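Side-chain contacts in RNA-dependent RNA polymerase (Qualyub virus, PDB 6DX1), which contains a viral OTU cysteine protease domain, which probably strips ubiquitin and perhaps related modifiers from host proteins: residues 63-68 against 91-96; 80-83 against 87-90; 38-43 against 55-60. All blocks are in the same frame, centred on the assembly; numbering follows the deposited sequence.

Contact 1: 63-68 against 91-96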
loop_
_atom_site.group_PDB
_atom_site.type_symbol
_atom_site.label_atom_id
_atom_site.label_comp_id
_atom_site.label_asym_id
_atom_site.label_seq_id
_atom_site.Cartn_x
_atom_site.Cartn_y
_atom_site.Cartn_z
ATOM N N MET A 63 4.564 4.745 12.605
ATOM C CA MET A 63 4.306 6.036 11.971
ATOM C C MET A 63 2.858 6.138 11.512
ATOM O O MET A 63 2.290 7.234 11.507
ATOM C CB MET A 63 5.277 6.285 10.809
ATOM C CG MET A 63 5.080 5.404 9.592
ATOM S SD MET A 63 6.293 5.735 8.280
ATOM C CE MET A 63 7.848 5.416 9.119
ATOM N N CYS A 64 2.234 5.011 11.167
ATOM C CA CYS A 64 0.807 5.026 10.839
ATOM C C CYS A 64 -0.037 5.400 12.052
ATOM O O CYS A 64 -0.962 6.213 11.948
ATOM C CB CYS A 64 0.373 3.662 10.299
ATOM S SG CYS A 64 0.966 3.331 8.619
ATOM N N ARG A 65 0.258 4.802 13.210
ATOM C CA ARG A 65 -0.488 5.138 14.416
ATOM C C ARG A 65 -0.313 6.603 14.772
ATOM O O ARG A 65 -1.276 7.274 15.170
ATOM C CB ARG A 65 -0.031 4.250 15.574
ATOM C CG ARG A 65 -0.573 2.845 15.512
ATOM C CD ARG A 65 -0.192 2.052 16.760
ATOM N NE ARG A 65 1.202 1.625 16.757
ATOM C CZ ARG A 65 1.623 0.440 16.318
ATOM N NH1 ARG A 65 0.751 -0.443 15.844
ATOM N NH2 ARG A 65 2.912 0.132 16.355
ATOM N N GLU A 66 0.906 7.124 14.619
ATOM C CA GLU A 66 1.165 8.513 14.987
ATOM C C GLU A 66 0.431 9.482 14.072
ATOM O O GLU A 66 -0.111 10.489 14.539
ATOM C CB GLU A 66 2.664 8.794 14.974
ATOM C CG GLU A 66 3.351 8.282 16.230
ATOM C CD GLU A 66 4.830 8.055 16.043
ATOM O OE1 GLU A 66 5.453 7.444 16.944
ATOM O OE2 GLU A 66 5.381 8.492 15.006
ATOM N N PHE A 67 0.408 9.204 12.761
ATOM C CA PHE A 67 -0.326 10.079 11.851
ATOM C C PHE A 67 -1.827 10.000 12.100
ATOM O O PHE A 67 -2.541 11.000 11.947
ATOM C CB PHE A 67 -0.005 9.725 10.398
ATOM C CG PHE A 67 -0.456 10.763 9.404
ATOM C CD1 PHE A 67 0.229 11.961 9.275
ATOM C CD2 PHE A 67 -1.555 10.529 8.587
ATOM C CE1 PHE A 67 -0.173 12.921 8.344
ATOM C CE2 PHE A 67 -1.960 11.483 7.656
ATOM C CZ PHE A 67 -1.267 12.677 7.538
ATOM N N ALA A 68 -2.332 8.824 12.473
ATOM C CA ALA A 68 -3.743 8.729 12.829
ATOM C C ALA A 68 -4.069 9.652 13.998
ATOM O O ALA A 68 -5.142 10.270 14.033
ATOM C CB ALA A 68 -4.112 7.284 13.162
ATOM N N GLU A 91 -6.096 -1.753 17.816
ATOM C CA GLU A 91 -6.233 -2.880 16.900
ATOM C C GLU A 91 -4.948 -3.137 16.121
ATOM O O GLU A 91 -4.585 -4.295 15.885
ATOM C CB GLU A 91 -7.400 -2.637 15.945
ATOM C CG GLU A 91 -8.753 -2.664 16.639
ATOM C CD GLU A 91 -9.070 -4.031 17.207
ATOM O OE1 GLU A 91 -8.914 -5.027 16.474
ATOM O OE2 GLU A 91 -9.460 -4.109 18.392
ATOM N N SER A 92 -4.248 -2.081 15.699
ATOM C CA SER A 92 -3.067 -2.298 14.876
ATOM C C SER A 92 -1.903 -2.876 15.669
ATOM O O SER A 92 -0.984 -3.442 15.069
ATOM C CB SER A 92 -2.637 -0.995 14.193
ATOM O OG SER A 92 -2.268 -0.013 15.139
ATOM N N LYS A 93 -1.918 -2.746 17.000
ATOM C CA LYS A 93 -0.895 -3.373 17.826
ATOM C C LYS A 93 -1.174 -4.845 18.087
ATOM O O LYS A 93 -0.302 -5.540 18.620
ATOM C CB LYS A 93 -0.773 -2.643 19.167
ATOM C CG LYS A 93 -0.095 -1.294 19.095
ATOM C CD LYS A 93 -0.270 -0.544 20.406
ATOM C CE LYS A 93 0.518 0.750 20.432
ATOM N NZ LYS A 93 0.045 1.633 21.541
ATOM N N ARG A 94 -2.354 -5.338 17.725
ATOM C CA ARG A 94 -2.721 -6.697 18.090
ATOM C C ARG A 94 -1.941 -7.710 17.268
ATOM O O ARG A 94 -1.645 -7.494 16.089
ATOM C CB ARG A 94 -4.230 -6.930 17.913
ATOM C CG ARG A 94 -5.091 -6.154 18.877
ATOM C CD ARG A 94 -4.418 -6.196 20.208
ATOM N NE ARG A 94 -3.906 -4.875 20.612
ATOM C CZ ARG A 94 -2.868 -4.695 21.419
ATOM N NH1 ARG A 94 -2.180 -5.718 21.877
ATOM N NH2 ARG A 94 -2.463 -3.461 21.707
ATOM N N GLU A 95 -1.605 -8.821 17.914
ATOM C CA GLU A 95 -1.105 -9.981 17.201
ATOM C C GLU A 95 -2.144 -10.403 16.178
ATOM O O GLU A 95 -3.328 -10.552 16.504
ATOM C CB GLU A 95 -0.824 -11.121 18.185
ATOM C CG GLU A 95 -0.482 -10.653 19.603
ATOM C CD GLU A 95 -0.361 -11.796 20.609
ATOM O OE1 GLU A 95 -1.050 -12.831 20.437
ATOM O OE2 GLU A 95 0.419 -11.656 21.578
ATOM N N GLY A 96 -1.716 -10.562 14.934
ATOM C CA GLY A 96 -2.635 -10.972 13.899
ATOM C C GLY A 96 -3.247 -9.848 13.090
ATOM O O GLY A 96 -4.086 -10.125 12.227
#
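Arg65 reaches from helix 57-70 to Ser92 of helix 85-92 and to Lys93 next to it. Its NH1 donates to Ser92 OG over 3.1 Å, a nearly straight bond (162°) lying close to the guanidinium plane. Lys93 lies across the flat group instead: its CG sits over one face, toward the rim, and 3.5 Å from NH1 of Arg65, while Lys93 CE passes 3.8 Å from Arg65 NE. The arginine chain runs straight through CD and then bends about the CG-CD bond (chi3 -76°), which turns the guanidinium so that one edge meets the serine and one face the lysine methylenes. NH2 is engaged separately by Asn62 OD1, so hydrogen bonds at two nitrogens fix the rotation of the group. Ser92 OG, besides accepting from Arg65, donates back to Tyr88 O within its own helix; the hydroxyl therefore links the helix end to the arginine. Lys93 NZ stays 4.9 Å from Arg65 NE; the two like charges probably disfavour any closer approach. Lys61, one turn earlier than Arg65, bonds to Ser92 O and adds a second polar tie between the helices. Beside this junction Cys64 and Ala68 pack on Tyr88 of helix 85-92, and another face of helix 57-70, with Met63 and Phe67, rests on helix 101-111.

Contact 2: 80-83 against 87-90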
loop_
_atom_site.group_PDB
_atom_site.type_symbol
_atom_site.label_atom_id
_atom_site.label_comp_id
_atom_site.label_asym_id
_atom_site.label_seq_id
_atom_site.Cartn_x
_atom_site.Cartn_y
_atom_site.Cartn_z
ATOM N N GLN A 80 -14.031 4.737 8.323
ATOM C CA GLN A 80 -15.032 3.721 8.027
ATOM C C GLN A 80 -14.903 2.507 8.931
ATOM O O GLN A 80 -15.876 1.759 9.096
ATOM C CB GLN A 80 -14.924 3.274 6.570
ATOM C CG GLN A 80 -15.077 4.384 5.541
ATOM C CD GLN A 80 -14.851 3.888 4.124
ATOM O OE1 GLN A 80 -13.754 3.444 3.771
ATOM N NE2 GLN A 80 -15.894 3.953 3.306
ATOM N N TYR A 81 -13.726 2.300 9.526
ATOM C CA TYR A 81 -13.433 1.086 10.266
ATOM C C TYR A 81 -13.024 1.322 11.709
ATOM O O TYR A 81 -13.025 0.367 12.492
ATOM C CB TYR A 81 -12.319 0.297 9.563
ATOM C CG TYR A 81 -12.666 -0.081 8.144
ATOM C CD1 TYR A 81 -13.627 -1.045 7.882
ATOM C CD2 TYR A 81 -12.039 0.534 7.066
ATOM C CE1 TYR A 81 -13.954 -1.391 6.585
ATOM C CE2 TYR A 81 -12.357 0.193 5.765
ATOM C CZ TYR A 81 -13.318 -0.772 5.533
ATOM O OH TYR A 81 -13.650 -1.126 4.246
ATOM N N PHE A 82 -12.684 2.548 12.089
ATOM C CA PHE A 82 -12.137 2.811 13.409
ATOM C C PHE A 82 -12.792 4.051 13.998
ATOM O O PHE A 82 -12.993 5.050 13.303
ATOM C CB PHE A 82 -10.610 2.959 13.332
ATOM C CG PHE A 82 -9.919 1.695 12.900
ATOM C CD1 PHE A 82 -9.723 0.661 13.801
ATOM C CD2 PHE A 82 -9.504 1.522 11.587
ATOM C CE1 PHE A 82 -9.105 -0.516 13.410
ATOM C CE2 PHE A 82 -8.882 0.351 11.189
ATOM C CZ PHE A 82 -8.680 -0.670 12.099
ATOM N N GLN A 83 -13.123 3.979 15.290
ATOM C CA GLN A 83 -13.893 5.045 15.922
ATOM C C GLN A 83 -13.044 6.279 16.187
ATOM O O GLN A 83 -13.541 7.409 16.099
ATOM C CB GLN A 83 -14.507 4.537 17.228
ATOM C CG GLN A 83 -15.729 3.666 17.041
ATOM C CD GLN A 83 -16.607 3.644 18.279
ATOM O OE1 GLN A 83 -17.793 3.312 18.210
ATOM N NE2 GLN A 83 -16.028 4.003 19.421
ATOM N N HIS A 87 -8.658 3.727 19.118
ATOM C CA HIS A 87 -9.176 2.458 18.617
ATOM C C HIS A 87 -8.264 1.882 17.536
ATOM O O HIS A 87 -7.947 0.687 17.557
ATOM C CB HIS A 87 -10.604 2.656 18.093
ATOM C CG HIS A 87 -11.233 1.418 17.529
ATOM N ND1 HIS A 87 -12.284 1.461 16.638
ATOM C CD2 HIS A 87 -10.965 0.107 17.732
ATOM C CE1 HIS A 87 -12.628 0.229 16.307
ATOM N NE2 HIS A 87 -11.846 -0.612 16.959
ATOM N N TYR A 88 -7.814 2.721 16.596
ATOM C CA TYR A 88 -6.894 2.231 15.570
ATOM C C TYR A 88 -5.593 1.727 16.186
ATOM O O TYR A 88 -5.085 0.667 15.800
ATOM C CB TYR A 88 -6.602 3.326 14.537
ATOM C CG TYR A 88 -5.533 2.900 13.561
ATOM C CD1 TYR A 88 -5.788 1.901 12.642
ATOM C CD2 TYR A 88 -4.258 3.459 13.598
ATOM C CE1 TYR A 88 -4.813 1.471 11.763
ATOM C CE2 TYR A 88 -3.267 3.039 12.718
ATOM C CZ TYR A 88 -3.560 2.035 11.807
ATOM O OH TYR A 88 -2.603 1.588 10.923
ATOM N N ALA A 89 -5.031 2.479 17.137
ATOM C CA ALA A 89 -3.781 2.062 17.768
ATOM C C ALA A 89 -3.951 0.728 18.479
ATOM O O ALA A 89 -3.071 -0.140 18.409
ATOM C CB ALA A 89 -3.302 3.132 18.750
ATOM N N ARG A 90 -5.087 0.550 19.161
ATOM C CA ARG A 90 -5.357 -0.687 19.882
ATOM C C ARG A 90 -5.390 -1.880 18.939
ATOM O O ARG A 90 -4.761 -2.909 19.208
ATOM C CB ARG A 90 -6.682 -0.544 20.649
ATOM C CG ARG A 90 -7.339 -1.822 21.149
ATOM C CD ARG A 90 -8.575 -1.491 21.997
ATOM N NE ARG A 90 -8.540 -0.105 22.494
ATOM C CZ ARG A 90 -9.465 0.815 22.204
ATOM N NH1 ARG A 90 -10.485 0.463 21.444
ATOM N NH2 ARG A 90 -9.375 2.078 22.641
#
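Phe82 is wedged against His87 and Tyr88, forming a three-membered aromatic cluster with two T-shaped contacts. In one, the edge of Phe82 is directed at the imidazole face, CD1 standing over the middle of the His87 ring; the centroids are 5.2 Å apart and the planes turned 66°. In the other the roles reverse: Phe82 offers its face and Tyr88 its edge, with CD1 of the tyrosine above the centre of the phenyl ring, 3.8 Å from Phe82 CE2, and the planes almost perpendicular at 81°. Both helix residues hold CG anti to the backbone N, and as sequence neighbours they splay their rings to different parts of Phe82. The imidazole is also fixed at its edge. His87 ND1 accepts the backbone N-H of Gln83 at 3.0 Å, almost straight (171°) and close to the ring plane, so ND1 acts as an acceptor, and a neutral ring would carry its proton on NE2. The cluster thus folds the connection after helix 76-79 back onto helix 85-92. Tyr88 also lies against helix 57-70 and against Val102 and Ile106 of helix 101-111, where its OH bonds to Glu103.

Contact 3: 38-43 against 55-60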
loop_
_atom_site.group_PDB
_atom_site.type_symbol
_atom_site.label_atom_id
_atom_site.label_comp_id
_atom_site.label_asym_id
_atom_site.label_seq_id
_atom_site.Cartn_x
_atom_site.Cartn_y
_atom_site.Cartn_z
ATOM N N ASP A 38 4.538 -13.409 6.399
ATOM C CA ASP A 38 3.753 -13.382 7.619
ATOM C C ASP A 38 2.712 -12.270 7.502
ATOM O O ASP A 38 2.555 -11.645 6.448
ATOM C CB ASP A 38 4.658 -13.271 8.864
ATOM C CG ASP A 38 5.340 -11.905 9.029
ATOM O OD1 ASP A 38 5.054 -10.961 8.268
ATOM O OD2 ASP A 38 6.185 -11.787 9.956
ATOM N N GLY A 39 1.974 -12.044 8.582
ATOM C CA GLY A 39 0.921 -11.053 8.528
ATOM C C GLY A 39 1.389 -9.616 8.496
ATOM O O GLY A 39 0.557 -8.711 8.421
ATOM N N ASN A 40 2.695 -9.378 8.564
ATOM C CA ASN A 40 3.235 -8.029 8.534
ATOM C C ASN A 40 3.719 -7.635 7.149
ATOM O O ASN A 40 4.357 -6.589 7.005
ATOM C CB ASN A 40 4.375 -7.903 9.548
ATOM C CG ASN A 40 3.879 -8.017 10.976
ATOM O OD1 ASN A 40 3.012 -7.256 11.386
ATOM N ND2 ASN A 40 4.410 -8.976 11.724
ATOM N N CYS A 41 3.410 -8.436 6.127
ATOM C CA CYS A 41 4.029 -8.257 4.814
ATOM C C CYS A 41 3.782 -6.862 4.221
ATOM O O CYS A 41 4.665 -6.323 3.543
ATOM C CB CYS A 41 3.532 -9.341 3.855
ATOM S SG CYS A 41 1.737 -9.404 3.707
ATOM N N PHE A 42 2.593 -6.275 4.427
ATOM C CA PHE A 42 2.363 -4.916 3.923
ATOM C C PHE A 42 3.400 -3.945 4.488
ATOM O O PHE A 42 4.057 -3.199 3.747
ATOM C CB PHE A 42 0.947 -4.427 4.276
ATOM C CG PHE A 42 0.749 -2.958 3.993
ATOM C CD1 PHE A 42 0.326 -2.535 2.742
ATOM C CD2 PHE A 42 1.049 -2.006 4.949
ATOM C CE1 PHE A 42 0.183 -1.182 2.458
ATOM C CE2 PHE A 42 0.929 -0.650 4.667
ATOM C CZ PHE A 42 0.488 -0.236 3.419
ATOM N N PHE A 43 3.573 -3.966 5.809
ATOM C CA PHE A 43 4.531 -3.080 6.460
ATOM C C PHE A 43 5.967 -3.429 6.090
ATOM O O PHE A 43 6.833 -2.540 6.058
ATOM C CB PHE A 43 4.327 -3.160 7.974
ATOM C CG PHE A 43 2.953 -2.728 8.410
ATOM C CD1 PHE A 43 2.600 -1.383 8.367
ATOM C CD2 PHE A 43 2.017 -3.659 8.847
ATOM C CE1 PHE A 43 1.340 -0.970 8.767
ATOM C CE2 PHE A 43 0.749 -3.257 9.248
ATOM C CZ PHE A 43 0.406 -1.908 9.208
ATOM N N ASN A 55 13.303 -5.053 7.675
ATOM C CA ASN A 55 13.452 -5.188 9.121
ATOM C C ASN A 55 12.830 -4.038 9.897
ATOM O O ASN A 55 12.653 -4.157 11.118
ATOM C CB ASN A 55 14.941 -5.296 9.495
ATOM C CG ASN A 55 15.609 -6.537 8.922
ATOM O OD1 ASN A 55 15.001 -7.303 8.177
ATOM N ND2 ASN A 55 16.885 -6.728 9.255
ATOM N N GLY A 56 12.496 -2.928 9.234
ATOM C CA GLY A 56 11.902 -1.814 9.941
ATOM C C GLY A 56 10.385 -1.766 9.888
ATOM O O GLY A 56 9.807 -0.692 10.045
ATOM N N TRP A 57 9.717 -2.911 9.714
ATOM C CA TRP A 57 8.261 -2.883 9.572
ATOM C C TRP A 57 7.557 -2.316 10.803
ATOM O O TRP A 57 6.493 -1.704 10.664
ATOM C CB TRP A 57 7.730 -4.289 9.236
ATOM C CG TRP A 57 7.469 -5.136 10.438
ATOM C CD1 TRP A 57 6.306 -5.208 11.161
ATOM C CD2 TRP A 57 8.387 -6.026 11.064
ATOM N NE1 TRP A 57 6.455 -6.086 12.205
ATOM C CE2 TRP A 57 7.723 -6.607 12.161
ATOM C CE3 TRP A 57 9.710 -6.394 10.801
ATOM C CZ2 TRP A 57 8.340 -7.528 13.006
ATOM C CZ3 TRP A 57 10.319 -7.311 11.643
ATOM C CH2 TRP A 57 9.633 -7.866 12.729
ATOM N N ILE A 58 8.115 -2.497 12.014
ATOM C CA ILE A 58 7.478 -1.937 13.208
ATOM C C ILE A 58 7.461 -0.415 13.150
ATOM O O ILE A 58 6.489 0.228 13.565
ATOM C CB ILE A 58 8.178 -2.431 14.489
ATOM C CG1 ILE A 58 7.966 -3.932 14.650
ATOM C CG2 ILE A 58 7.623 -1.683 15.715
ATOM C CD1 ILE A 58 6.556 -4.296 15.018
ATOM N N GLU A 59 8.541 0.190 12.656
ATOM C CA GLU A 59 8.553 1.644 12.538
ATOM C C GLU A 59 7.472 2.134 11.586
ATOM O O GLU A 59 6.936 3.233 11.772
ATOM C CB GLU A 59 9.919 2.131 12.071
ATOM C CG GLU A 59 11.023 1.962 13.110
ATOM C CD GLU A 59 10.623 2.425 14.503
ATOM O OE1 GLU A 59 11.010 1.741 15.478
ATOM O OE2 GLU A 59 9.921 3.459 14.630
ATOM N N VAL A 60 7.154 1.352 10.552
ATOM C CA VAL A 60 6.063 1.743 9.664
ATOM C C VAL A 60 4.736 1.668 10.405
ATOM O O VAL A 60 3.893 2.565 10.284
ATOM C CB VAL A 60 6.049 0.881 8.388
ATOM C CG1 VAL A 60 4.947 1.358 7.434
ATOM C CG2 VAL A 60 7.399 0.928 7.686
HETATM O O HOH W 1 4.492 -6.751 14.390
#
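A water oxygen bridges Trp57 and Asn40: it accepts from Trp57 NE1 at 3.0 Å, at the edge of the indole, and gives a weak 3.4 Å bond to Asn40 OD1. Asn40 CB makes a CH-pi contact over the five-membered ring, 4.0 Å from its centroid, and the amide spreads above the same part of the indole, its plane inclined by 29°, with Asn40 CG 3.4 Å from Trp57 NE1. Trp57 CG sits between the backbone N and carbonyl carbon (chi1 86°), swinging the indole alongside the 38-43 segment. Beside the indole the contact is apolar: Phe43 CB meets Trp57 CB at 3.8 Å, and one turn on Val60 CG1 approaches the edge of the phenyl ring, 3.7 Å from Phe43 CD1. The backbone N of Asn40 closes an Asx turn on Asp38 OD1 at 2.9 Å; that oxygen also forms a salt bridge with Arg44, which makes a cation-pi contact with Trp57. Asp38 to Cys41 match the Asp-Gly-Asn-Cys signature of OTU proteases, in which the cysteine is the nucleophile. The chemistry, apolar and pi contacts plus one water bridge, implies that the turn carrying this probable active-site motif meets residues 55-60 without a direct hydrogen bond.

Helix 57-70 is common to contacts 1 and 3, which follow one another along it, contact 3 at its start and contact 1 farther on; helix 85-92 is common to contacts 1 and 2, and contact 2 is nested within the chain loop that contact 1 closes. Contact 1 is mostly buried yet polar, depending on one arginine. Contact 2, at the surface, relies on aromatic edges and faces. Contact 3, partly buried, grades from water-bridged polar groups to apolar packing of Phe43 on Trp57 and Val60. Contacts 1 and 2 touch, for example Cys64 CB to Tyr88 OH at 3.7 Å, whereas contacts 2 and 3 lie about 19 Å apart between centres, only contact 3 including the probable catalytic motif.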